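Local coordinates for capsular polysaccharide export system protein KpsC (Thermosulfurimonas dismutans, PDB 6MGD) that transfers Kdo, as a beta-(2,7)-Kdo glycosyltransferase, probably from a CMP-activated donor, in building the conserved glycolipid anchor of Gram-negative bacterial capsules, at residues K153-Q161 against Y235-F246; F246-G254 against L286-L294. All coordinates share one frame; numbering follows the deposited sequence.

Contact 1. Residues K153-Q161 against Y235-F246; sequences KKIIVVPGQ and YADEVHVLTSLF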
loop_
_atom_site.group_PDB
_atom_site.type_symbol
_atom_site.label_atom_id
_atom_site.label_comp_id
_atom_site.label_asym_id
_atom_site.label_seq_id
_atom_site.Cartn_x
_atom_site.Cartn_y
_atom_site.Cartn_z
ATOM N N LYS A 153 26.064 1.821 17.477
ATOM C CA LYS A 153 25.271 2.804 16.760
ATOM C C LYS A 153 23.832 2.320 16.600
ATOM O O LYS A 153 23.537 1.123 16.661
ATOM C CB LYS A 153 25.880 3.083 15.385
ATOM C CG LYS A 153 27.377 3.332 15.412
ATOM C CD LYS A 153 27.990 3.151 14.033
ATOM C CE LYS A 153 29.508 3.131 14.108
ATOM N NZ LYS A 153 30.125 2.775 12.801
ATOM N N LYS A 154 22.930 3.275 16.390
ATOM C CA LYS A 154 21.533 2.940 16.150
ATOM C C LYS A 154 21.383 2.274 14.789
ATOM O O LYS A 154 21.903 2.764 13.783
ATOM C CB LYS A 154 20.662 4.194 16.231
ATOM C CG LYS A 154 19.176 3.925 16.060
ATOM C CD LYS A 154 18.331 5.046 16.644
ATOM C CE LYS A 154 18.490 6.341 15.869
ATOM N NZ LYS A 154 17.597 7.407 16.402
ATOM N N ILE A 155 20.680 1.147 14.761
ATOM C CA ILE A 155 20.481 0.378 13.536
ATOM C C ILE A 155 19.289 0.960 12.784
ATOM O O ILE A 155 18.160 0.949 13.288
ATOM C CB ILE A 155 20.266 -1.113 13.842
ATOM C CG1 ILE A 155 21.432 -1.668 14.663
ATOM C CG2 ILE A 155 20.119 -1.908 12.550
ATOM C CD1 ILE A 155 22.757 -1.651 13.932
ATOM N N ILE A 156 19.540 1.465 11.577
ATOM C CA ILE A 156 18.502 1.988 10.693
ATOM C C ILE A 156 18.471 1.134 9.428
ATOM O O ILE A 156 19.524 0.820 8.863
ATOM C CB ILE A 156 18.736 3.476 10.358
ATOM C CG1 ILE A 156 18.531 4.353 11.595
ATOM C CG2 ILE A 156 17.803 3.935 9.245
ATOM C CD1 ILE A 156 18.581 5.849 11.302
ATOM N N VAL A 157 17.266 0.746 8.999
ATOM C CA VAL A 157 17.063 -0.036 7.784
ATOM C C VAL A 157 16.273 0.809 6.793
ATOM O O VAL A 157 15.334 1.518 7.171
ATOM C CB VAL A 157 16.335 -1.370 8.066
ATOM C CG1 VAL A 157 14.934 -1.129 8.608
ATOM C CG2 VAL A 157 16.284 -2.248 6.816
ATOM N N VAL A 158 16.670 0.744 5.526
ATOM C CA VAL A 158 16.017 1.492 4.455
ATOM C C VAL A 158 15.673 0.534 3.321
ATOM O O VAL A 158 16.578 0.031 2.641
ATOM C CB VAL A 158 16.902 2.646 3.952
ATOM C CG1 VAL A 158 16.294 3.288 2.712
ATOM C CG2 VAL A 158 17.103 3.686 5.044
ATOM N N PRO A 159 14.391 0.241 3.089
ATOM C CA PRO A 159 14.010 -0.631 1.967
ATOM C C PRO A 159 13.923 0.176 0.681
ATOM O O PRO A 159 13.172 1.149 0.595
ATOM C CB PRO A 159 12.637 -1.168 2.391
ATOM C CG PRO A 159 12.076 -0.089 3.254
ATOM C CD PRO A 159 13.243 0.575 3.950
ATOM N N GLY A 160 14.707 -0.222 -0.316
ATOM C CA GLY A 160 14.631 0.428 -1.608
ATOM C C GLY A 160 13.344 0.091 -2.337
ATOM O O GLY A 160 12.731 -0.956 -2.126
ATOM N N GLN A 161 12.931 1.003 -3.211
ATOM C CA GLN A 161 11.736 0.830 -4.019
ATOM C C GLN A 161 12.095 0.900 -5.496
ATOM O O GLN A 161 13.174 1.364 -5.875
ATOM C CB GLN A 161 10.681 1.899 -3.703
ATOM C CG GLN A 161 10.180 1.907 -2.271
ATOM C CD GLN A 161 9.133 2.981 -2.038
ATOM O OE1 GLN A 161 9.134 3.653 -1.006
ATOM N NE2 GLN A 161 8.232 3.148 -3.001
ATOM N N TYR A 235 15.822 -7.014 13.551
ATOM C CA TYR A 235 17.161 -6.592 13.942
ATOM C C TYR A 235 17.344 -5.079 13.897
ATOM O O TYR A 235 18.399 -4.589 14.313
ATOM C CB TYR A 235 18.207 -7.259 13.044
ATOM C CG TYR A 235 18.212 -8.770 13.119
ATOM C CD1 TYR A 235 18.601 -9.539 12.028
ATOM C CD2 TYR A 235 17.831 -9.429 14.282
ATOM C CE1 TYR A 235 18.605 -10.921 12.092
ATOM C CE2 TYR A 235 17.832 -10.809 14.356
ATOM C CZ TYR A 235 18.220 -11.549 13.259
ATOM O OH TYR A 235 18.224 -12.924 13.329
ATOM N N ALA A 236 16.354 -4.333 13.417
ATOM C CA ALA A 236 16.468 -2.892 13.259
ATOM C C ALA A 236 15.880 -2.160 14.459
ATOM O O ALA A 236 14.908 -2.609 15.073
ATOM C CB ALA A 236 15.769 -2.426 11.980
ATOM N N ASP A 237 16.490 -1.017 14.787
ATOM C CA ASP A 237 15.936 -0.127 15.800
ATOM C C ASP A 237 14.843 0.761 15.216
ATOM O O ASP A 237 13.800 0.960 15.848
ATOM C CB ASP A 237 17.045 0.730 16.412
ATOM C CG ASP A 237 18.036 -0.086 17.219
ATOM O OD1 ASP A 237 17.595 -0.874 18.083
ATOM O OD2 ASP A 237 19.256 0.058 16.987
ATOM N N GLU A 238 15.069 1.301 14.019
ATOM C CA GLU A 238 14.102 2.145 13.333
ATOM C C GLU A 238 14.106 1.807 11.848
ATOM O O GLU A 238 15.124 1.372 11.298
ATOM C CB GLU A 238 14.408 3.639 13.529
ATOM C CG GLU A 238 14.402 4.106 14.978
ATOM C CD GLU A 238 14.784 5.570 15.123
ATOM O OE1 GLU A 238 15.155 6.196 14.108
ATOM O OE2 GLU A 238 14.713 6.095 16.255
ATOM N N VAL A 239 12.960 2.015 11.202
ATOM C CA VAL A 239 12.793 1.768 9.772
ATOM C C VAL A 239 12.527 3.102 9.083
ATOM O O VAL A 239 11.577 3.811 9.437
ATOM C CB VAL A 239 11.652 0.775 9.500
ATOM C CG1 VAL A 239 11.600 0.415 8.023
ATOM C CG2 VAL A 239 11.816 -0.469 10.353
ATOM N N HIS A 240 13.353 3.447 8.098
ATOM C CA HIS A 240 13.230 4.710 7.375
ATOM C C HIS A 240 12.886 4.421 5.920
ATOM O O HIS A 240 13.685 3.816 5.197
ATOM C CB HIS A 240 14.515 5.534 7.481
ATOM C CG HIS A 240 14.791 6.045 8.862
ATOM N ND1 HIS A 240 15.334 7.290 9.101
ATOM C CD2 HIS A 240 14.602 5.478 10.078
ATOM C CE1 HIS A 240 15.465 7.467 10.405
ATOM N NE2 HIS A 240 15.028 6.383 11.020
ATOM N N VAL A 241 11.702 4.865 5.492
ATOM C CA VAL A 241 11.164 4.541 4.177
ATOM C C VAL A 241 10.791 5.828 3.450
ATOM O O VAL A 241 10.819 6.923 4.010
ATOM C CB VAL A 241 9.938 3.609 4.264
ATOM C CG1 VAL A 241 10.242 2.404 5.139
ATOM C CG2 VAL A 241 8.732 4.369 4.797
ATOM N N LEU A 242 10.435 5.672 2.175
ATOM C CA LEU A 242 9.843 6.752 1.396
ATOM C C LEU A 242 8.327 6.574 1.375
ATOM O O LEU A 242 7.613 7.215 2.153
ATOM C CB LEU A 242 10.422 6.780 -0.022
ATOM C CG LEU A 242 10.169 8.026 -0.881
ATOM C CD1 LEU A 242 10.642 9.288 -0.171
ATOM C CD2 LEU A 242 10.850 7.894 -2.241
ATOM N N THR A 243 7.823 5.695 0.501
ATOM C CA THR A 243 6.404 5.351 0.477
ATOM C C THR A 243 6.184 3.841 0.509
ATOM O O THR A 243 5.118 3.368 0.098
ATOM C CB THR A 243 5.703 5.935 -0.753
ATOM O OG1 THR A 243 6.229 5.326 -1.938
ATOM C CG2 THR A 243 5.888 7.444 -0.824
ATOM N N SER A 244 7.159 3.075 0.988
ATOM C CA SER A 244 7.095 1.625 0.874
ATOM C C SER A 244 6.039 1.035 1.803
ATOM O O SER A 244 5.901 1.450 2.958
ATOM C CB SER A 244 8.457 1.008 1.182
ATOM O OG SER A 244 8.456 -0.380 0.905
ATOM N N LEU A 245 5.291 0.058 1.284
ATOM C CA LEU A 245 4.410 -0.745 2.123
ATOM C C LEU A 245 5.186 -1.463 3.223
ATOM O O LEU A 245 4.607 -1.822 4.254
ATOM C CB LEU A 245 3.655 -1.756 1.256
ATOM C CG LEU A 245 2.584 -2.632 1.902
ATOM C CD1 LEU A 245 1.462 -1.775 2.464
ATOM C CD2 LEU A 245 2.048 -3.639 0.890
ATOM N N PHE A 246 6.488 -1.672 3.009
ATOM C CA PHE A 246 7.372 -2.220 4.032
ATOM C C PHE A 246 7.214 -1.493 5.363
ATOM O O PHE A 246 7.291 -2.113 6.431
ATOM C CB PHE A 246 8.815 -2.127 3.531
ATOM C CG PHE A 246 9.775 -3.031 4.237
ATOM C CD1 PHE A 246 10.547 -2.558 5.284
ATOM C CD2 PHE A 246 9.933 -4.348 3.834
ATOM C CE1 PHE A 246 11.445 -3.383 5.929
ATOM C CE2 PHE A 246 10.830 -5.180 4.475
ATOM C CZ PHE A 246 11.587 -4.696 5.523
#
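V157 and V239 pair side by side on neighbouring strands, 155-159 and 238-241, in the middle of a six-stranded parallel sheet consistent with a Rossmann-like domain of the GT-B fold. The backbone ladder runs from V157 N to E238 O and from H240 N to V157 O, while I155 O accepts from both D237 N and E238 N. D237 returns a bond at the strand's start: its OD2 takes I155 N through the anti lone pair at 2.9 Å.

On the face carrying I156 and E238, K154 NZ forms a salt bridge with E238 OE2 (3.2 Å), approaching from above the carboxylate plane. E238 OE1 receives H240 NE2 in the imidazole plane, and Y260 holds ND1, so both ring nitrogens are engaged and the ring's rotation is fixed. I156 CG2 makes a CH-pi contact over one face of this ring, 3.8 Å from its centroid.

On the face of V157 and V239 the contacts are apolar: V157 CG1 meets V239 CG2 at 3.6 Å. P159 CB makes a CH-pi contact over the F246 ring.

With CG anti to its carbonyl carbon (chi1 -61°) and the chain extended beyond, Q161 grips the loop after strand 238-241: OE1 accepts T243 N at 2.9 Å, and NE2 donates to T243 OG1 at 3.1 Å, in the amide plane.

Contact 2. Residues F246-G254 against L286-L294; sequences FGFEALIAG and LQELVAGAL
F248 reaches from helix 246-253 into the side chains of helix 286-294; the axes of the short segments approach to 11.0 Å, with 131° between their N-to-C directions. No hydrogen bond joins them, and the contact is mostly apolar side chains. With CG anti to the backbone N (chi1 179°), F248 carries its phenyl toward helix 286-294. L289 CD1 meets the ring edge at CE1 (3.7 Å), the two side chains running alongside and pointing opposite ways, and L294 CG borders the edge at CE2 (4.0 Å). A293 CB approaches CZ obliquely, while I252 CD1, from the next turn, lies over one ring face. An alanine in place of F248 would probably leave a gap between L289 and L294 and deprive I252 of the surface on which it rests.

L251 lies roughly perpendicular to L289, their CD1 atoms 4.0 Å apart. L286, its CG also opposite the backbone N (chi1 -173°), brings CD2 to 3.5 Å from L251 O.

F264 meets the F248 ring edge-to-face, and helix 117-132 packs against I252, L286 and V290. Strand 238-241 backs helix 246-253, whereas helix 286-296 leads into strand 298-300 of the mixed sheet, so the contact bridges what is probably a GT-B two-domain layout.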
loop_
_atom_site.group_PDB
_atom_site.type_symbol
_atom_site.label_atom_id
_atom_site.label_comp_id
_atom_site.label_asym_id
_atom_site.label_seq_id
_atom_site.Cartn_x
_atom_site.Cartn_y
_atom_site.Cartn_z
ATOM N N PHE A 246 6.488 -1.672 3.009
ATOM C CA PHE A 246 7.372 -2.220 4.032
ATOM C C PHE A 246 7.214 -1.493 5.363
ATOM O O PHE A 246 7.291 -2.113 6.431
ATOM C CB PHE A 246 8.815 -2.127 3.531
ATOM C CG PHE A 246 9.775 -3.031 4.237
ATOM C CD1 PHE A 246 10.547 -2.558 5.284
ATOM C CD2 PHE A 246 9.933 -4.348 3.834
ATOM C CE1 PHE A 246 11.445 -3.383 5.929
ATOM C CE2 PHE A 246 10.830 -5.180 4.475
ATOM C CZ PHE A 246 11.587 -4.696 5.523
ATOM N N GLY A 247 6.981 -0.177 5.319
ATOM C CA GLY A 247 6.829 0.590 6.544
ATOM C C GLY A 247 5.540 0.305 7.288
ATOM O O GLY A 247 5.492 0.418 8.517
ATOM N N PHE A 248 4.474 -0.052 6.566
ATOM C CA PHE A 248 3.247 -0.469 7.234
ATOM C C PHE A 248 3.427 -1.808 7.936
ATOM O O PHE A 248 2.830 -2.042 8.994
ATOM C CB PHE A 248 2.096 -0.539 6.230
ATOM C CG PHE A 248 0.788 -0.987 6.826
ATOM C CD1 PHE A 248 0.255 -0.341 7.930
ATOM C CD2 PHE A 248 0.083 -2.042 6.269
ATOM C CE1 PHE A 248 -0.951 -0.748 8.474
ATOM C CE2 PHE A 248 -1.125 -2.450 6.806
ATOM C CZ PHE A 248 -1.642 -1.803 7.910
ATOM N N GLU A 249 4.247 -2.694 7.365
ATOM C CA GLU A 249 4.557 -3.954 8.029
ATOM C C GLU A 249 5.388 -3.720 9.283
ATOM O O GLU A 249 5.207 -4.412 10.292
ATOM C CB GLU A 249 5.289 -4.887 7.064
ATOM C CG GLU A 249 5.739 -6.197 7.681
ATOM C CD GLU A 249 6.374 -7.133 6.667
ATOM O OE1 GLU A 249 7.316 -6.709 5.967
ATOM O OE2 GLU A 249 5.922 -8.292 6.567
ATOM N N ALA A 250 6.301 -2.746 9.240
ATOM C CA ALA A 250 7.107 -2.439 10.416
ATOM C C ALA A 250 6.243 -1.908 11.551
ATOM O O ALA A 250 6.501 -2.199 12.726
ATOM C CB ALA A 250 8.202 -1.435 10.055
ATOM N N LEU A 251 5.217 -1.117 11.219
ATOM C CA LEU A 251 4.292 -0.628 12.238
ATOM C C LEU A 251 3.581 -1.780 12.933
ATOM O O LEU A 251 3.444 -1.783 14.161
ATOM C CB LEU A 251 3.275 0.325 11.609
ATOM C CG LEU A 251 3.690 1.788 11.482
ATOM C CD1 LEU A 251 2.642 2.566 10.707
ATOM C CD2 LEU A 251 3.899 2.392 12.863
ATOM N N ILE A 252 3.114 -2.763 12.158
ATOM C CA ILE A 252 2.483 -3.942 12.740
ATOM C C ILE A 252 3.469 -4.686 13.630
ATOM O O ILE A 252 3.105 -5.195 14.696
ATOM C CB ILE A 252 1.923 -4.843 11.623
ATOM C CG1 ILE A 252 0.936 -4.051 10.763
ATOM C CG2 ILE A 252 1.253 -6.073 12.210
ATOM C CD1 ILE A 252 0.593 -4.704 9.443
ATOM N N ALA A 253 4.737 -4.746 13.218
ATOM C CA ALA A 253 5.755 -5.387 14.040
ATOM C C ALA A 253 6.097 -4.570 15.280
ATOM O O ALA A 253 6.725 -5.103 16.201
ATOM C CB ALA A 253 7.017 -5.641 13.215
ATOM N N GLY A 254 5.705 -3.297 15.325
ATOM C CA GLY A 254 5.947 -2.453 16.474
ATOM C C GLY A 254 7.218 -1.633 16.419
ATOM O O GLY A 254 7.515 -0.917 17.385
ATOM N N LEU A 286 -2.640 2.142 16.401
ATOM C CA LEU A 286 -2.333 1.072 15.456
ATOM C C LEU A 286 -3.568 0.242 15.128
ATOM O O LEU A 286 -3.706 -0.244 13.999
ATOM C CB LEU A 286 -1.220 0.182 16.011
ATOM C CG LEU A 286 -0.672 -0.883 15.058
ATOM C CD1 LEU A 286 -0.074 -0.236 13.821
ATOM C CD2 LEU A 286 0.354 -1.766 15.755
ATOM N N GLN A 287 -4.480 0.079 16.090
ATOM C CA GLN A 287 -5.700 -0.678 15.829
ATOM C C GLN A 287 -6.630 0.076 14.888
ATOM O O GLN A 287 -7.251 -0.529 14.006
ATOM C CB GLN A 287 -6.409 -0.997 17.145
ATOM C CG GLN A 287 -5.606 -1.888 18.074
ATOM C CD GLN A 287 -6.189 -1.941 19.468
ATOM O OE1 GLN A 287 -7.317 -1.503 19.700
ATOM N NE2 GLN A 287 -5.421 -2.473 20.411
ATOM N N GLU A 288 -6.747 1.396 15.062
ATOM C CA GLU A 288 -7.557 2.187 14.141
ATOM C C GLU A 288 -7.008 2.101 12.723
ATOM O O GLU A 288 -7.771 1.945 11.762
ATOM C CB GLU A 288 -7.620 3.642 14.609
ATOM C CG GLU A 288 -8.137 3.819 16.031
ATOM C CD GLU A 288 -8.204 5.275 16.456
ATOM O OE1 GLU A 288 -9.196 5.953 16.113
ATOM O OE2 GLU A 288 -7.261 5.744 17.127
ATOM N N LEU A 289 -5.683 2.185 12.577
ATOM C CA LEU A 289 -5.062 2.063 11.261
ATOM C C LEU A 289 -5.347 0.695 10.651
ATOM O O LEU A 289 -5.763 0.592 9.491
ATOM C CB LEU A 289 -3.554 2.295 11.375
ATOM C CG LEU A 289 -2.789 2.978 10.233
ATOM C CD1 LEU A 289 -1.346 2.479 10.181
ATOM C CD2 LEU A 289 -3.469 2.813 8.879
ATOM N N VAL A 290 -5.132 -0.370 11.427
ATOM C CA VAL A 290 -5.321 -1.724 10.915
ATOM C C VAL A 290 -6.788 -1.977 10.589
ATOM O O VAL A 290 -7.115 -2.518 9.524
ATOM C CB VAL A 290 -4.770 -2.748 11.924
ATOM C CG1 VAL A 290 -5.248 -4.155 11.582
ATOM C CG2 VAL A 290 -3.248 -2.687 11.947
ATOM N N ALA A 291 -7.695 -1.585 11.490
ATOM C CA ALA A 291 -9.120 -1.782 11.239
ATOM C C ALA A 291 -9.570 -1.077 9.967
ATOM O O ALA A 291 -10.465 -1.568 9.270
ATOM C CB ALA A 291 -9.939 -1.294 12.432
ATOM N N GLY A 292 -8.965 0.064 9.646
ATOM C CA GLY A 292 -9.324 0.794 8.446
ATOM C C GLY A 292 -8.629 0.281 7.201
ATOM O O GLY A 292 -9.277 0.030 6.181
ATOM N N ALA A 293 -7.309 0.106 7.278
ATOM C CA ALA A 293 -6.532 -0.256 6.096
ATOM C C ALA A 293 -6.704 -1.724 5.720
ATOM O O ALA A 293 -6.734 -2.058 4.530
ATOM C CB ALA A 293 -5.054 0.060 6.323
ATOM N N LEU A 294 -6.812 -2.612 6.710
ATOM C CA LEU A 294 -6.841 -4.047 6.456
ATOM C C LEU A 294 -8.235 -4.657 6.502
ATOM O O LEU A 294 -8.507 -5.599 5.750
ATOM C CB LEU A 294 -5.952 -4.784 7.464
ATOM C CG LEU A 294 -4.445 -4.670 7.237
ATOM C CD1 LEU A 294 -3.679 -5.464 8.279
ATOM C CD2 LEU A 294 -4.097 -5.143 5.838
#

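From the N terminus the chain first builds most of the mixed sheet, then enters the parallel sheet with strand 155-159. It passes through helix 178-188 and strand 193-197 before strand 238-241 returns beside the first; contact 1 closes this loop, its segments 74 residues apart at their nearest ends. Contact 2 follows in series, neither nested in contact 1 nor crossing it: helix 246-253 begins at the shared F246, and strands 257-259 and 272-273 intervene before helix 286-296. The first contact ties central strands of the parallel sheet together; the second ties the helix leaving that sheet to helix 286-296, which leads into strand 298-300 at the edge of the mixed sheet. Their centres are about 15 Å apart, and V239 CG2 packs on A250 CB at 3.8 Å.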